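Local structure of putative surface-anchored fimbrial subunit (Corynebacterium diphtheriae, 3HR6) at residues 159-163 with 366-371; 305-310 with 420-426; 328-332 with 343-348. The protein probably forms the shaft of the pilus on the surface of Corynebacterium diphtheriae, as the major pilin built of tandem Ig-like modules. One frame throughout, in Å; residues are numbered along the deposited sequence.

Interaction 1 of 3, residues 159-163 with 366-371; sequences PGFSV and GIHLGT. With CA (calcium ion), chain B.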
loop_
_atom_site.group_PDB
_atom_site.type_symbol
_atom_site.label_atom_id
_atom_site.label_comp_id
_atom_site.label_asym_id
_atom_site.label_seq_id
_atom_site.Cartn_x
_atom_site.Cartn_y
_atom_site.Cartn_z
ATOM N N PRO A 159 -0.851 -0.862 25.573
ATOM C CA PRO A 159 -0.421 0.035 24.497
ATOM C C PRO A 159 0.135 -0.692 23.290
ATOM O O PRO A 159 0.871 -1.660 23.415
ATOM C CB PRO A 159 0.686 0.845 25.162
ATOM C CG PRO A 159 0.271 0.855 26.582
ATOM C CD PRO A 159 -0.360 -0.442 26.886
ATOM N N GLY A 160 -0.162 -0.154 22.110
ATOM C CA GLY A 160 0.383 -0.699 20.901
ATOM C C GLY A 160 -0.234 -1.986 20.462
ATOM O O GLY A 160 -1.315 -2.425 20.983
ATOM N N PHE A 161 0.483 -2.650 19.544
ATOM C CA PHE A 161 0.050 -3.930 18.992
ATOM C C PHE A 161 1.244 -4.853 18.936
ATOM O O PHE A 161 1.704 -5.297 17.889
ATOM C CB PHE A 161 -0.662 -3.807 17.630
ATOM C CG PHE A 161 -0.194 -2.661 16.770
ATOM C CD1 PHE A 161 0.867 -2.813 15.881
ATOM C CD2 PHE A 161 -0.852 -1.435 16.813
ATOM C CE1 PHE A 161 1.268 -1.764 15.089
ATOM C CE2 PHE A 161 -0.442 -0.410 15.998
ATOM C CZ PHE A 161 0.648 -0.566 15.173
ATOM N N SER A 162 1.738 -5.178 20.128
ATOM C CA SER A 162 2.783 -6.180 20.252
ATOM C C SER A 162 2.240 -7.546 19.748
ATOM O O SER A 162 1.005 -7.771 19.622
ATOM C CB SER A 162 3.181 -6.285 21.715
ATOM O OG SER A 162 3.988 -5.213 22.145
ATOM N N VAL A 163 3.129 -8.458 19.452
ATOM C CA VAL A 163 2.748 -9.794 19.035
ATOM C C VAL A 163 1.732 -10.347 20.040
ATOM O O VAL A 163 1.931 -10.293 21.250
ATOM C CB VAL A 163 4.017 -10.740 18.938
ATOM C CG1 VAL A 163 3.591 -12.210 18.731
ATOM C CG2 VAL A 163 4.922 -10.230 17.803
ATOM N N GLY A 366 8.854 -9.414 20.236
ATOM C CA GLY A 366 7.642 -8.863 19.681
ATOM C C GLY A 366 6.979 -7.707 20.372
ATOM O O GLY A 366 5.735 -7.502 20.300
ATOM N N ILE A 367 7.810 -6.893 21.006
ATOM C CA ILE A 367 7.410 -5.705 21.666
ATOM C C ILE A 367 7.240 -4.612 20.607
ATOM O O ILE A 367 8.229 -4.169 20.010
ATOM C CB ILE A 367 8.436 -5.233 22.722
ATOM C CG1 ILE A 367 8.703 -6.327 23.784
ATOM C CG2 ILE A 367 7.917 -4.002 23.372
ATOM C CD1 ILE A 367 10.007 -6.147 24.582
ATOM N N HIS A 368 6.005 -4.164 20.406
ATOM C CA HIS A 368 5.747 -3.058 19.477
ATOM C C HIS A 368 6.077 -1.767 20.190
ATOM O O HIS A 368 5.476 -1.408 21.204
ATOM C CB HIS A 368 4.292 -3.078 19.010
ATOM C CG HIS A 368 3.887 -1.835 18.283
ATOM N ND1 HIS A 368 2.684 -1.169 18.503
ATOM C CD2 HIS A 368 4.539 -1.115 17.337
ATOM C CE1 HIS A 368 2.609 -0.127 17.703
ATOM N NE2 HIS A 368 3.744 -0.040 17.018
ATOM N N LEU A 369 7.049 -1.033 19.674
ATOM C CA LEU A 369 7.525 0.174 20.305
ATOM C C LEU A 369 6.840 1.451 19.850
ATOM O O LEU A 369 6.620 2.355 20.625
ATOM C CB LEU A 369 9.019 0.284 20.036
ATOM C CG LEU A 369 9.847 -0.827 20.617
ATOM C CD1 LEU A 369 11.255 -0.681 20.090
ATOM C CD2 LEU A 369 9.889 -0.746 22.137
ATOM N N GLY A 370 6.486 1.492 18.566
ATOM C CA GLY A 370 5.899 2.687 17.990
ATOM C C GLY A 370 5.788 2.571 16.491
ATOM O O GLY A 370 6.161 1.539 15.936
ATOM N N THR A 371 5.310 3.644 15.857
ATOM C CA THR A 371 4.961 3.620 14.438
ATOM C C THR A 371 5.347 4.926 13.750
ATOM O O THR A 371 5.160 6.028 14.269
ATOM C CB THR A 371 3.469 3.363 14.246
ATOM O OG1 THR A 371 3.155 2.126 14.863
ATOM C CG2 THR A 371 3.141 3.277 12.756
HETATM CA CA CA B . -3.323 -2.562 22.126
HETATM O O HOH W 1 3.207 -2.647 22.248
HETATM O O HOH W 2 -4.430 -4.171 20.357
HETATM O O HOH W 3 -4.545 -3.984 23.944
#
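Phe-161 holds the ring of His-368 twice, by its backbone N-H on ND1 and by its phenyl ring over one imidazole face. Phe-161 N donates to His-368 ND1 at 2.8 Å, a nearly straight bond although the donor sits 21° out of the ring plane. Accepting this bond leaves ND1 without a proton. The other ring nitrogen is occupied within the strand: His-368 NE2 pairs with Thr-371 OG1, which also bonds Ser-304, and makes a weak bond to Gly-370 O.

The Phe-161 ring lies over the imidazole with centroids 3.8 Å apart and planes at 18°, a face-to-face stack. His-368 CE1 is above the centre of the phenyl ring, only 3.2 Å from Phe-161 CZ. The first torsion of His-368 (chi1 169°) carries its ring away from the strand's own N-H and up to the loop, where Gly-160 CA meets the ring edge.

His-368 N donates to Ser-162 OG at 2.9 Å, and Val-163 N donates to Gly-366 O, in the carbonyl plane, at 2.9 Å. Water 1 links Ser-162 OG with the carbonyl oxygens of Pro-159 and His-368; His-368 O also accepts from Trp-385 NE1.

On the far side of the same peptide, Gly-160 O binds the calcium ion at 2.3 Å. Two waters and Asp-153, Asp-155, Gln-158 and Glu-165 complete the site. The Gly-160/Phe-161 peptide therefore offers its oxygen to the metal and its N-H to the histidine. The loop lies between strands 148-152 and 166-174 of a five-stranded sheet. Calcium would probably polarise this peptide and strengthen its N-H as a donor, coupling the loop to strand 361-375, of a different, mixed sheet, through what is probably a neutral imidazole.

Interaction 2 of 3, residues 305-310 with 420-426; sequences KFGQIT and TNVLVEQ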
loop_
_atom_site.group_PDB
_atom_site.type_symbol
_atom_site.label_atom_id
_atom_site.label_comp_id
_atom_site.label_asym_id
_atom_site.label_seq_id
_atom_site.Cartn_x
_atom_site.Cartn_y
_atom_site.Cartn_z
ATOM N N LYS A 305 7.673 -0.309 14.594
ATOM C CA LYS A 305 8.996 -0.737 14.998
ATOM C C LYS A 305 8.901 -1.662 16.205
ATOM O O LYS A 305 8.194 -1.359 17.146
ATOM C CB LYS A 305 9.798 0.501 15.369
ATOM C CG LYS A 305 9.726 1.637 14.347
ATOM C CD LYS A 305 10.278 1.219 12.991
ATOM C CE LYS A 305 10.294 2.411 12.049
ATOM N NZ LYS A 305 10.867 2.083 10.722
ATOM N N PHE A 306 9.660 -2.750 16.154
ATOM C CA PHE A 306 9.589 -3.779 17.181
ATOM C C PHE A 306 10.920 -3.936 17.845
ATOM O O PHE A 306 11.968 -3.610 17.301
ATOM C CB PHE A 306 9.109 -5.115 16.608
ATOM C CG PHE A 306 7.617 -5.168 16.410
ATOM C CD1 PHE A 306 7.000 -4.413 15.413
ATOM C CD2 PHE A 306 6.826 -5.912 17.258
ATOM C CE1 PHE A 306 5.611 -4.446 15.263
ATOM C CE2 PHE A 306 5.450 -5.954 17.092
ATOM C CZ PHE A 306 4.838 -5.209 16.118
ATOM N N GLY A 307 10.848 -4.453 19.075
ATOM C CA GLY A 307 12.066 -4.705 19.847
ATOM C C GLY A 307 11.971 -5.985 20.641
ATOM O O GLY A 307 10.934 -6.624 20.733
ATOM N N GLN A 308 13.100 -6.382 21.165
ATOM C CA GLN A 308 13.252 -7.674 21.834
ATOM C C GLN A 308 14.263 -7.518 22.974
ATOM O O GLN A 308 15.322 -6.963 22.784
ATOM C CB GLN A 308 13.829 -8.655 20.819
ATOM C CG GLN A 308 14.178 -9.997 21.354
ATOM C CD GLN A 308 14.539 -10.946 20.242
ATOM O OE1 GLN A 308 13.666 -11.673 19.751
ATOM N NE2 GLN A 308 15.817 -10.948 19.833
ATOM N N ILE A 309 13.912 -8.043 24.140
ATOM C CA ILE A 309 14.738 -7.983 25.346
ATOM C C ILE A 309 15.240 -9.390 25.588
ATOM O O ILE A 309 14.474 -10.323 25.588
ATOM C CB ILE A 309 13.924 -7.500 26.551
ATOM C CG1 ILE A 309 13.525 -6.040 26.356
ATOM C CG2 ILE A 309 14.747 -7.625 27.829
ATOM C CD1 ILE A 309 12.438 -5.606 27.308
ATOM N N THR A 310 16.537 -9.537 25.772
ATOM C CA THR A 310 17.111 -10.850 26.161
ATOM C C THR A 310 17.696 -10.770 27.557
ATOM O O THR A 310 18.597 -9.970 27.820
ATOM C CB THR A 310 18.147 -11.396 25.157
ATOM O OG1 THR A 310 17.526 -11.540 23.871
ATOM C CG2 THR A 310 18.653 -12.756 25.591
ATOM N N THR A 420 14.709 4.179 13.014
ATOM C CA THR A 420 14.869 2.756 13.358
ATOM C C THR A 420 14.557 1.918 12.144
ATOM O O THR A 420 13.480 2.027 11.617
ATOM C CB THR A 420 13.944 2.396 14.527
ATOM O OG1 THR A 420 14.384 3.220 15.616
ATOM C CG2 THR A 420 14.069 0.930 14.931
ATOM N N ASN A 421 15.499 1.086 11.716
ATOM C CA ASN A 421 15.213 0.199 10.584
ATOM C C ASN A 421 15.760 -1.222 10.740
ATOM O O ASN A 421 15.826 -1.971 9.779
ATOM C CB ASN A 421 15.691 0.838 9.269
ATOM C CG ASN A 421 17.189 1.090 9.193
ATOM O OD1 ASN A 421 17.989 0.830 10.113
ATOM N ND2 ASN A 421 17.573 1.640 8.054
ATOM N N VAL A 422 16.164 -1.556 11.961
ATOM C CA VAL A 422 16.488 -2.919 12.356
ATOM C C VAL A 422 15.806 -3.212 13.703
ATOM O O VAL A 422 15.300 -2.305 14.362
ATOM C CB VAL A 422 17.981 -3.118 12.436
ATOM C CG1 VAL A 422 18.628 -2.843 11.094
ATOM C CG2 VAL A 422 18.596 -2.260 13.544
ATOM N N LEU A 423 15.788 -4.485 14.095
ATOM C CA LEU A 423 15.192 -4.883 15.346
ATOM C C LEU A 423 15.896 -4.197 16.516
ATOM O O LEU A 423 17.107 -4.186 16.600
ATOM C CB LEU A 423 15.252 -6.405 15.484
ATOM C CG LEU A 423 14.633 -7.025 16.726
ATOM C CD1 LEU A 423 13.139 -6.922 16.655
ATOM C CD2 LEU A 423 15.059 -8.456 16.877
ATOM N N VAL A 424 15.135 -3.600 17.409
ATOM C CA VAL A 424 15.729 -2.954 18.569
ATOM C C VAL A 424 15.934 -4.033 19.627
ATOM O O VAL A 424 15.008 -4.776 19.924
ATOM C CB VAL A 424 14.832 -1.847 19.108
ATOM C CG1 VAL A 424 15.433 -1.262 20.348
ATOM C CG2 VAL A 424 14.600 -0.753 18.063
ATOM N N GLU A 425 17.136 -4.135 20.164
ATOM C CA GLU A 425 17.430 -5.158 21.153
ATOM C C GLU A 425 18.063 -4.588 22.382
ATOM O O GLU A 425 18.806 -3.605 22.340
ATOM C CB GLU A 425 18.328 -6.219 20.529
ATOM C CG GLU A 425 17.566 -6.953 19.445
ATOM C CD GLU A 425 18.176 -8.281 19.124
ATOM O OE1 GLU A 425 18.805 -8.344 18.054
ATOM O OE2 GLU A 425 18.030 -9.223 19.970
ATOM N N GLN A 426 17.832 -5.244 23.499
ATOM C CA GLN A 426 18.631 -4.970 24.682
ATOM C C GLN A 426 18.908 -6.299 25.361
ATOM O O GLN A 426 17.981 -7.074 25.539
ATOM C CB GLN A 426 17.848 -4.047 25.619
ATOM C CG GLN A 426 18.613 -3.561 26.816
ATOM C CD GLN A 426 19.848 -2.782 26.407
ATOM O OE1 GLN A 426 20.959 -3.225 26.637
ATOM N NE2 GLN A 426 19.651 -1.662 25.749
HETATM O O HOH W 4 12.542 -1.971 15.026
HETATM O O HOH W 5 17.424 -9.049 22.617
#
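Backbone hydrogen bonds carry most of the join between residues 305-310 and 424-426. Val-424 N donates to Phe-306 O at 3.2 Å, and Val-424 O accepts from Gln-308 N at 2.8 Å. Two residues on, Gln-426 N reaches Gln-308 O at 3.1 Å, and Gln-426 O takes the N-H of Thr-310 at 2.9 Å. Each strand thus alternates between giving and receiving, the ladder of a parallel pair, and the short axes diverge by only 16°. Strand 302-315 also pairs antiparallel with 361-375, which makes it an inner strand of a mixed sheet in one of the Ig-like modules of this pilin.

Polar side chains add two bonds. In the middle of the ladder, Gln-308 and Glu-425 run side by side on one face, and Gln-308 NE2 donates to Glu-425 OE2 at 2.8 Å, from above the carboxylate plane. The amide is turned 73° from the carboxylate; its OE1 is held by Ser-365 and Gln-263. At the N-terminal end Lys-305, bent at chi2 (-61°), brings NZ to Thr-420 O at 2.8 Å, nearly in line with the carbonyl. Ser-303 also binds that ammonium.

Water 5 joins Gln-308 O, Thr-310 OG1 and Glu-425 OE2, whereas water 4 spans Phe-306 O and Val-422 O. Apolar contact is slight: Leu-423 CD1 lies 4.4 Å from Phe-306 CB, and its CD2 rests against Gln-308 CB.

Interaction 3 of 3, residues 328-332 with 343-348; sequences FQLHR and DPPISL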
loop_
_atom_site.group_PDB
_atom_site.type_symbol
_atom_site.label_atom_id
_atom_site.label_comp_id
_atom_site.label_asym_id
_atom_site.label_seq_id
_atom_site.Cartn_x
_atom_site.Cartn_y
_atom_site.Cartn_z
ATOM N N PHE A 328 10.354 -13.308 35.533
ATOM C CA PHE A 328 10.247 -11.865 35.377
ATOM C C PHE A 328 8.955 -11.513 34.682
ATOM O O PHE A 328 8.388 -12.311 33.884
ATOM C CB PHE A 328 11.413 -11.288 34.561
ATOM C CG PHE A 328 12.751 -11.546 35.176
ATOM C CD1 PHE A 328 13.361 -10.582 35.999
ATOM C CD2 PHE A 328 13.391 -12.756 34.984
ATOM C CE1 PHE A 328 14.571 -10.823 36.597
ATOM C CE2 PHE A 328 14.604 -13.015 35.581
ATOM C CZ PHE A 328 15.223 -12.043 36.384
ATOM N N GLN A 329 8.456 -10.345 35.057
ATOM C CA GLN A 329 7.417 -9.693 34.301
ATOM C C GLN A 329 7.938 -8.370 33.765
ATOM O O GLN A 329 8.804 -7.684 34.363
ATOM C CB GLN A 329 6.141 -9.560 35.123
ATOM C CG GLN A 329 5.578 -10.869 35.559
ATOM C CD GLN A 329 4.230 -10.703 36.215
ATOM O OE1 GLN A 329 4.134 -10.109 37.291
ATOM N NE2 GLN A 329 3.200 -11.276 35.608
ATOM N N LEU A 330 7.420 -8.021 32.597
ATOM C CA LEU A 330 7.783 -6.766 31.937
ATOM C C LEU A 330 6.750 -5.682 32.273
ATOM O O LEU A 330 5.557 -5.922 32.258
ATOM C CB LEU A 330 7.915 -6.978 30.436
ATOM C CG LEU A 330 8.399 -5.775 29.593
ATOM C CD1 LEU A 330 9.840 -5.421 29.924
ATOM C CD2 LEU A 330 8.218 -6.096 28.086
ATOM N N HIS A 331 7.252 -4.496 32.584
ATOM C CA HIS A 331 6.473 -3.389 33.090
ATOM C C HIS A 331 6.984 -2.109 32.478
ATOM O O HIS A 331 7.980 -2.103 31.768
ATOM C CB HIS A 331 6.628 -3.287 34.601
ATOM C CG HIS A 331 5.782 -4.254 35.369
ATOM N ND1 HIS A 331 4.432 -4.054 35.569
ATOM C CD2 HIS A 331 6.095 -5.401 36.016
ATOM C CE1 HIS A 331 3.953 -5.030 36.323
ATOM N NE2 HIS A 331 4.939 -5.869 36.602
ATOM N N ARG A 332 6.284 -1.023 32.759
ATOM C CA ARG A 332 6.699 0.324 32.476
ATOM C C ARG A 332 7.005 1.025 33.807
ATOM O O ARG A 332 6.330 0.772 34.818
ATOM C CB ARG A 332 5.612 1.105 31.747
ATOM C CG ARG A 332 5.255 0.539 30.371
ATOM C CD ARG A 332 6.363 0.788 29.392
ATOM N NE ARG A 332 6.579 2.196 29.114
ATOM C CZ ARG A 332 7.464 2.713 28.261
ATOM N NH1 ARG A 332 8.262 1.903 27.557
ATOM N NH2 ARG A 332 7.544 4.045 28.127
ATOM N N ASP A 343 0.455 -0.253 36.957
ATOM C CA ASP A 343 1.042 -0.815 35.746
ATOM C C ASP A 343 0.868 -2.328 35.661
ATOM O O ASP A 343 1.321 -3.038 36.542
ATOM C CB ASP A 343 2.543 -0.560 35.690
ATOM C CG ASP A 343 3.118 -0.873 34.327
ATOM O OD1 ASP A 343 2.738 -0.130 33.368
ATOM O OD2 ASP A 343 3.901 -1.843 34.225
ATOM N N PRO A 344 0.216 -2.808 34.597
ATOM C CA PRO A 344 0.011 -4.239 34.442
ATOM C C PRO A 344 1.227 -4.913 33.820
ATOM O O PRO A 344 2.004 -4.266 33.114
ATOM C CB PRO A 344 -1.160 -4.315 33.453
ATOM C CG PRO A 344 -0.961 -3.120 32.598
ATOM C CD PRO A 344 -0.452 -2.035 33.524
ATOM N N PRO A 345 1.384 -6.205 34.049
ATOM C CA PRO A 345 2.412 -6.915 33.322
ATOM C C PRO A 345 2.119 -6.825 31.836
ATOM O O PRO A 345 0.930 -6.796 31.422
ATOM C CB PRO A 345 2.261 -8.351 33.804
ATOM C CG PRO A 345 1.528 -8.237 35.085
ATOM C CD PRO A 345 0.607 -7.115 34.908
ATOM N N ILE A 346 3.177 -6.739 31.063
ATOM C CA ILE A 346 3.054 -6.663 29.620
ATOM C C ILE A 346 2.956 -8.054 29.074
ATOM O O ILE A 346 3.742 -8.939 29.443
ATOM C CB ILE A 346 4.226 -5.834 29.025
ATOM C CG1 ILE A 346 4.048 -4.394 29.479
ATOM C CG2 ILE A 346 4.301 -5.991 27.497
ATOM C CD1 ILE A 346 5.261 -3.492 29.262
ATOM N N SER A 347 1.981 -8.260 28.186
ATOM C CA SER A 347 1.766 -9.556 27.551
ATOM C C SER A 347 2.422 -9.594 26.173
ATOM O O SER A 347 2.292 -8.658 25.386
ATOM C CB SER A 347 0.250 -9.824 27.451
ATOM O OG SER A 347 -0.005 -11.063 26.876
ATOM N N LEU A 348 3.141 -10.670 25.890
ATOM C CA LEU A 348 3.771 -10.873 24.577
ATOM C C LEU A 348 3.435 -12.279 24.112
ATOM O O LEU A 348 3.791 -13.266 24.757
ATOM C CB LEU A 348 5.316 -10.749 24.595
ATOM C CG LEU A 348 5.832 -9.453 25.172
ATOM C CD1 LEU A 348 7.366 -9.435 25.423
ATOM C CD2 LEU A 348 5.428 -8.248 24.241
HETATM O O HOH W 6 5.122 -9.371 31.761
#
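Residues 329-332 and 343-348 run at 122° to each other end to end, and one direct backbone bond joins them: Ile-346 N donates to Leu-330 O at 2.8 Å, somewhat tilted from the carbonyl plane. Water 6 adds a bridged link, accepting from Leu-330 N and donating to Ile-346 O, so Leu-330 O is bonded directly to Ile-346 and Leu-330 N reaches it through the water.

Asp-343 makes the polar end of the contact. Its OD2 receives His-331 ND1 at 2.6 Å and Arg-332 N at 2.9 Å. Asp-343 OD2 lies in the plane of the His-331 ring, and the histidine meets that oxygen on its anti side, close to the carboxylate plane; the amide comes from well above that plane, 46° out of it. CG of Asp-343 stands anti to its backbone N (chi1 -168°), extending the carboxylate to the strand, while OD1 rests beside Arg-332 CB. The guanidinium turns elsewhere, to Lys-388 and the ring of Phe-392.

Pro-345 covers the histidine: its CA lies over the imidazole face in a CH-pi contact, 4.2 Å from the centroid. Its CB and CG lie alongside the amide of Gln-329, whose NE2 bonds to Gln-352. On the inner side Leu-330 CG meets Ile-346 CD1 at 3.9 Å, and Leu-330 CD2 approaches Leu-348 CD1. This apolar patch continues onto Leu-364 and Ile-367 of strand 361-375.

The contact fastens the long loop after strand 327-333 back onto that strand, which pairs with 391-398 in a four-stranded antiparallel sheet; the disulfide Cys-333 to Cys-393 joins these two strands. With two N-H groups converging on one oxygen, OD2 is probably kept in its anionic form, and the nearby negative charge would favour a protonated His-331.

Interaction 1 is wholly buried and joins the calcium-binding loop to strand 361-375; interactions 2 and 3 are only partly buried and reach solvent. Strand 361-375 of interaction 1 and strand 302-315 of interaction 2 are neighbours in one sheet, meeting through Leu-369 N with Lys-305 O and Gly-370 O with Lys-305 N. Interaction 3 belongs to a second sheet and its loop, and touches both by apolar packing: Leu-330 CD1 against Ile-309 CD1, and Leu-348 CD1 against Ile-367 CG1. Interaction 1 depends on an imidazole stacked and hydrogen-bonded to a loop whose peptide also binds calcium, interaction 2 on a regular parallel ladder with polar side chains along it, and interaction 3 on a histidine-carboxylate bond outside an aliphatic interior.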